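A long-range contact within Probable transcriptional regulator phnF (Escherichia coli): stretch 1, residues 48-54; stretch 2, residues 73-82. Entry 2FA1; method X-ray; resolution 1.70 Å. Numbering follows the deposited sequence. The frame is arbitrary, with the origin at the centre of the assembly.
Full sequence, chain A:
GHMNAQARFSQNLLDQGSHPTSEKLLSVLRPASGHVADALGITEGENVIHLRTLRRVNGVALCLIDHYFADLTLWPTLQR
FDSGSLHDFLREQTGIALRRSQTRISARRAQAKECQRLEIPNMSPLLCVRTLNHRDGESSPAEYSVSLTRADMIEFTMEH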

ATOM      1  N   VAL A  48      -8.002  12.590  23.439  1.00 16.42           N
ATOM      2  CA  VAL A  48      -7.662  13.012  22.066  1.00 15.05           C
ATOM      3  C   VAL A  48      -9.044  13.301  21.416  1.00 14.63           C
ATOM      4  O   VAL A  48     -10.072  13.008  21.993  1.00 14.28           O
ATOM      5  CB  VAL A  48      -6.970  11.821  21.303  1.00 15.46           C
ATOM      6  CG1 VAL A  48      -5.501  11.493  21.904  1.00 16.18           C
ATOM      7  CG2 VAL A  48      -7.871  10.544  21.223  1.00 15.98           C
ATOM      8  N   ILE A  49      -9.033  13.948  20.234  1.00 12.28           N
ATOM      9  CA  ILE A  49     -10.263  14.177  19.485  1.00 10.35           C
ATOM     10  C   ILE A  49     -10.301  12.975  18.540  1.00 11.52           C
ATOM     11  O   ILE A  49      -9.358  12.743  17.816  1.00 12.34           O
ATOM     12  CB  ILE A  49     -10.164  15.495  18.693  1.00 12.21           C
ATOM     13  CG1 ILE A  49     -10.130  16.711  19.658  1.00 11.32           C
ATOM     14  CG2 ILE A  49     -11.373  15.587  17.725  1.00 14.01           C
ATOM     15  CD1 ILE A  49      -9.705  18.020  18.868  1.00 12.51           C
ATOM     16  N   HIS A  50     -11.411  12.257  18.574  1.00 11.55           N
ATOM     17  CA  HIS A  50     -11.584  11.128  17.646  1.00 10.66           C
ATOM     18  C   HIS A  50     -12.737  11.478  16.711  1.00 12.08           C
ATOM     19  O   HIS A  50     -13.860  11.731  17.179  1.00 11.13           O
ATOM     20  CB  HIS A  50     -12.012   9.961  18.527  1.00 13.62           C
ATOM     21  CG  HIS A  50     -12.356   8.741  17.739  1.00 13.00           C
ATOM     22  ND1 HIS A  50     -13.182   7.755  18.222  1.00 18.28           N
ATOM     23  CD2 HIS A  50     -11.974   8.346  16.496  1.00 15.03           C
ATOM     24  CE1 HIS A  50     -13.308   6.809  17.303  1.00 16.20           C
ATOM     25  NE2 HIS A  50     -12.520   7.105  16.290  1.00 15.44           N
ATOM     26  N   LEU A  51     -12.419  11.458  15.399  1.00 10.05           N
ATOM     27  CA  LEU A  51     -13.448  11.617  14.342  1.00 10.50           C
ATOM     28  C   LEU A  51     -13.456  10.316  13.584  1.00 11.25           C
ATOM     29  O   LEU A  51     -12.371   9.830  13.210  1.00 11.65           O
ATOM     30  CB  LEU A  51     -13.008  12.713  13.372  1.00 12.61           C
ATOM     31  CG  LEU A  51     -13.830  13.958  13.634  1.00 17.26           C
ATOM     32  CD1 LEU A  51     -13.294  14.506  14.987  1.00 20.75           C
ATOM     33  CD2 LEU A  51     -13.660  14.993  12.581  1.00 16.98           C
ATOM     34  N   ARG A  52     -14.656   9.812  13.248  1.00  9.89           N
ATOM     35  CA  ARG A  52     -14.697   8.639  12.377  1.00 10.54           C
ATOM     36  C   ARG A  52     -15.449   9.030  11.118  1.00  9.93           C
ATOM     37  O   ARG A  52     -16.525   9.698  11.192  1.00 11.91           O
ATOM     38  CB  ARG A  52     -15.408   7.540  13.130  1.00 10.31           C
ATOM     39  CG  ARG A  52     -15.616   6.241  12.199  1.00 12.73           C
ATOM     40  CD  ARG A  52     -16.402   5.234  13.031  1.00 16.87           C
ATOM     41  NE  ARG A  52     -15.513   4.735  14.125  1.00 15.88           N
ATOM     42  CZ  ARG A  52     -15.899   4.316  15.338  1.00 21.15           C
ATOM     43  NH1 ARG A  52     -17.194   4.332  15.750  1.00 22.00           N
ATOM     44  NH2 ARG A  52     -14.955   3.907  16.205  1.00 25.19           N
ATOM     45  N   THR A  53     -14.942   8.643   9.954  1.00  9.69           N
ATOM     46  CA  THR A  53     -15.651   8.995   8.685  1.00 10.95           C
ATOM     47  C   THR A  53     -15.873   7.704   7.927  1.00  9.81           C
ATOM     48  O   THR A  53     -15.208   6.683   8.135  1.00  9.85           O
ATOM     49  CB  THR A  53     -14.807   9.932   7.790  1.00 12.47           C
ATOM     50  OG1 THR A  53     -13.516   9.342   7.483  1.00 14.57           O
ATOM     51  CG2 THR A  53     -14.471  11.339   8.565  1.00 12.39           C
ATOM     52  N   LEU A  54     -16.848   7.802   6.990  1.00  9.78           N
ATOM     53  CA  LEU A  54     -17.085   6.600   6.155  1.00 10.96           C
ATOM     54  C   LEU A  54     -17.489   7.079   4.750  1.00 12.71           C
ATOM     55  O   LEU A  54     -18.269   8.043   4.605  1.00 13.60           O
ATOM     56  CB  LEU A  54     -18.288   5.915   6.737  1.00 12.39           C
ATOM     57  CG  LEU A  54     -18.673   4.563   6.098  1.00 12.49           C
ATOM     58  CD1 LEU A  54     -17.669   3.523   6.279  1.00 14.62           C
ATOM     59  CD2 LEU A  54     -20.022   4.141   6.585  1.00 15.29           C
ATOM     60  N   THR A  73      -7.241  21.844  21.300  1.00 12.98           N
ATOM     61  CA  THR A  73      -7.694  23.166  20.898  1.00 15.07           C
ATOM     62  C   THR A  73      -8.267  23.151  19.505  1.00 14.13           C
ATOM     63  O   THR A  73      -8.863  24.162  19.049  1.00 15.32           O
ATOM     64  CB  THR A  73      -6.657  24.275  20.917  1.00 14.78           C
ATOM     65  OG1 THR A  73      -5.620  24.119  19.962  1.00 15.37           O
ATOM     66  CG2 THR A  73      -6.131  24.426  22.395  1.00 19.04           C
ATOM     67  N   LEU A  74      -8.076  22.017  18.816  1.00 12.50           N
ATOM     68  CA  LEU A  74      -8.854  21.939  17.553  1.00 13.90           C
ATOM     69  C   LEU A  74     -10.322  21.575  17.711  1.00 14.01           C
ATOM     70  O   LEU A  74     -11.056  21.522  16.732  1.00 13.05           O
ATOM     71  CB  LEU A  74      -8.195  20.935  16.580  1.00 15.25           C
ATOM     72  CG  LEU A  74      -6.733  21.138  16.150  1.00 11.89           C
ATOM     73  CD1 LEU A  74      -6.231  19.988  15.340  1.00 15.19           C
ATOM     74  CD2 LEU A  74      -6.739  22.403  15.210  1.00 19.14           C
ATOM     75  N   TRP A  75     -10.777  21.318  18.938  1.00 11.53           N
ATOM     76  CA  TRP A  75     -12.125  20.877  19.118  1.00 13.24           C
ATOM     77  C   TRP A  75     -13.237  21.819  18.582  1.00 12.59           C
ATOM     78  O   TRP A  75     -14.219  21.304  18.045  1.00 14.02           O
ATOM     79  CB  TRP A  75     -12.268  20.451  20.612  1.00 14.87           C
ATOM     80  CG  TRP A  75     -13.591  19.907  20.994  1.00 13.03           C
ATOM     81  CD1 TRP A  75     -14.395  20.372  21.996  1.00 15.26           C
ATOM     82  CD2 TRP A  75     -14.270  18.772  20.413  1.00 15.22           C
ATOM     83  NE1 TRP A  75     -15.576  19.615  22.086  1.00 16.27           N
ATOM     84  CE2 TRP A  75     -15.505  18.616  21.122  1.00 19.12           C
ATOM     85  CE3 TRP A  75     -13.962  17.887  19.343  1.00 15.90           C
ATOM     86  CZ2 TRP A  75     -16.414  17.590  20.807  1.00 17.78           C
ATOM     87  CZ3 TRP A  75     -14.873  16.842  19.015  1.00 17.04           C
ATOM     88  CH2 TRP A  75     -16.095  16.708  19.750  1.00 18.69           C
ATOM     89  N   PRO A  76     -13.130  23.162  18.792  1.00 14.25           N
ATOM     90  CA  PRO A  76     -14.145  24.063  18.206  1.00 14.72           C
ATOM     91  C   PRO A  76     -14.317  23.833  16.673  1.00 15.81           C
ATOM     92  O   PRO A  76     -15.449  23.846  16.152  1.00 16.58           O
ATOM     93  CB  PRO A  76     -13.555  25.481  18.515  1.00 15.34           C
ATOM     94  CG  PRO A  76     -12.894  25.212  19.878  1.00 16.78           C
ATOM     95  CD  PRO A  76     -12.135  23.957  19.575  1.00 15.64           C
ATOM     96  N   THR A  77     -13.196  23.493  16.013  1.00 13.70           N
ATOM     97  CA  THR A  77     -13.262  23.289  14.582  1.00 12.71           C
ATOM     98  C   THR A  77     -13.768  21.922  14.250  1.00 12.73           C
ATOM     99  O   THR A  77     -14.716  21.753  13.476  1.00 12.62           O
ATOM    100  CB  THR A  77     -11.879  23.509  13.976  1.00 10.86           C
ATOM    101  OG1 THR A  77     -11.529  24.889  14.141  1.00 13.22           O
ATOM    102  CG2 THR A  77     -11.846  23.117  12.407  1.00 14.89           C
ATOM    103  N   LEU A  78     -13.112  20.900  14.805  1.00 10.95           N
ATOM    104  CA  LEU A  78     -13.415  19.513  14.386  1.00 11.99           C
ATOM    105  C   LEU A  78     -14.827  19.041  14.749  1.00 12.00           C
ATOM    106  O   LEU A  78     -15.439  18.173  14.061  1.00 15.02           O
ATOM    107  CB  LEU A  78     -12.320  18.572  14.901  1.00 11.03           C
ATOM    108  CG  LEU A  78     -10.976  18.787  14.258  1.00 13.05           C
ATOM    109  CD1 LEU A  78      -9.959  17.893  14.944  1.00 18.26           C
ATOM    110  CD2 LEU A  78     -10.961  18.604  12.668  1.00 14.72           C
ATOM    111  N   GLN A  79     -15.338  19.495  15.913  1.00 13.39           N
ATOM    112  CA  GLN A  79     -16.706  19.089  16.251  1.00 14.99           C
ATOM    113  C   GLN A  79     -17.731  19.568  15.227  1.00 15.40           C
ATOM    114  O   GLN A  79     -18.764  18.954  15.127  1.00 18.45           O
ATOM    115  CB  GLN A  79     -17.088  19.598  17.628  1.00 15.77           C
ATOM    116  CG  GLN A  79     -17.430  21.089  17.656  1.00 16.01           C
ATOM    117  CD  GLN A  79     -17.566  21.613  19.117  1.00 18.02           C
ATOM    118  OE1 GLN A  79     -16.568  21.838  19.849  1.00 21.15           O
ATOM    119  NE2 GLN A  79     -18.815  21.901  19.495  1.00 22.52           N
ATOM    120  N   ARG A  80     -17.379  20.594  14.424  1.00 15.87           N
ATOM    121  CA  ARG A  80     -18.251  21.156  13.394  1.00 15.84           C
ATOM    122  C   ARG A  80     -18.116  20.494  12.058  1.00 17.39           C
ATOM    123  O   ARG A  80     -18.905  20.835  11.112  1.00 15.91           O
ATOM    124  CB  ARG A  80     -17.998  22.672  13.313  1.00 15.64           C
ATOM    125  CG  ARG A  80     -18.421  23.394  14.639  1.00 16.04           C
ATOM    126  CD  ARG A  80     -18.158  24.976  14.649  1.00 18.90           C
ATOM    127  NE  ARG A  80     -19.008  25.623  15.722  1.00 24.84           N
ATOM    128  CZ  ARG A  80     -18.739  25.640  17.047  1.00 26.57           C
ATOM    129  NH1 ARG A  80     -17.633  25.109  17.570  1.00 21.92           N
ATOM    130  NH2 ARG A  80     -19.625  26.210  17.891  1.00 24.97           N
ATOM    131  N   PHE A  81     -17.211  19.511  11.924  1.00 13.68           N
ATOM    132  CA  PHE A  81     -17.110  18.802  10.605  1.00 15.22           C
ATOM    133  C   PHE A  81     -18.359  17.962  10.372  1.00 17.66           C
ATOM    134  O   PHE A  81     -18.818  17.324  11.275  1.00 18.36           O
ATOM    135  CB  PHE A  81     -15.836  17.952  10.571  1.00 15.65           C
ATOM    136  CG  PHE A  81     -15.749  17.049   9.362  1.00 12.32           C
ATOM    137  CD1 PHE A  81     -15.443  17.613   8.122  1.00 14.56           C
ATOM    138  CD2 PHE A  81     -16.033  15.706   9.489  1.00 13.60           C
ATOM    139  CE1 PHE A  81     -15.363  16.778   6.960  1.00 16.08           C
ATOM    140  CE2 PHE A  81     -15.952  14.871   8.336  1.00 13.44           C
ATOM    141  CZ  PHE A  81     -15.617  15.443   7.111  1.00 14.65           C
ATOM    142  N   ASP A  82     -18.879  17.970   9.135  1.00 19.76           N
ATOM    143  CA  ASP A  82     -20.113  17.259   8.822  1.00 21.43           C
ATOM    144  C   ASP A  82     -19.874  16.205   7.741  1.00 20.62           C
ATOM    145  O   ASP A  82     -20.180  15.011   7.944  1.00 19.41           O
ATOM    146  CB  ASP A  82     -21.095  18.337   8.346  1.00 23.87           C
ATOM    147  CG  ASP A  82     -22.490  17.828   8.122  1.00 32.81           C
ATOM    148  OD1 ASP A  82     -22.814  16.648   8.464  1.00 37.81           O
ATOM    149  OD2 ASP A  82     -23.290  18.670   7.618  1.00 38.28           O
TER

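Residues 48-54 form part of an extended strand, and residues 73-82 run alongside it as a 3-10 segment, a short helix and a type I turn from Leu 78 to Phe 81. The two backbones stay well apart: the nearest CA pairs are Ile 49 CA to Trp 75 CA at 7.0 Å, Leu 51 CA to Leu 78 CA at 7.9 Å and Thr 53 CA to Asp 82 CA at 9.4 Å. No hydrogen bond crosses between the stretches; apolar side chains fill the gap, their carbons meeting at van der Waals distance and shielding one another from water, and 325 Å² is buried. Strand alternation sets the pattern. Ile 49, Leu 51 and Thr 53 direct their CA-to-CB bonds toward the second stretch, whereas that of His 50 points away.

Ile 49 gives the most area. With chi1 m and chi2 t its side chain is extended, and CD1 reaches the backbone where the 3-10 segment meets the helix, 3.5 Å from Trp 75 N and 4.0 Å from Leu 74 CB. Ile 49 CG2 is 3.8 Å from Trp 75 CE3 and 3.9 Å from Leu 78 CD1, and Ile 49 CD1 lies equally near that Leu 78 methyl, at 3.9 Å. The CB of Trp 75 points sideways, but chi1 t and chi2 of -124° bring the CE3 side of the indole against Ile 49, which meets the ring obliquely.

Leu 78, in the common m,t rotamer, points toward the strand and extends CD1 to Ile 49, while its CB lies 4.2 Å from Leu 51 CD1. Leu 51 has a less usual conformation, chi1 at -105° between wells and chi2 p. In this pose both methyls face the second stretch: CD1 lies near Leu 78, and Leu 51 CD2 is 3.9 Å from Leu 78 O and 4.0 Å from Phe 81 CD2.

That same Leu 78 O accepts the backbone hydrogen bond from Phe 81 N (3.1 Å) that closes the turn. The turn places Phe 81 with its CB toward the strand, and chi1 t with chi2 of 75° brings the ring beside Leu 51 and Thr 53. Both methyl contacts with the ring are oblique. Thr 53, with chi1 p, sets CG2 3.8 Å from Phe 81 CE2, so its methyl supplies the apolar contact while OG1 is hydrogen-bonded elsewhere in the structure. Arg 80 NH1 donates to Pro 76 O.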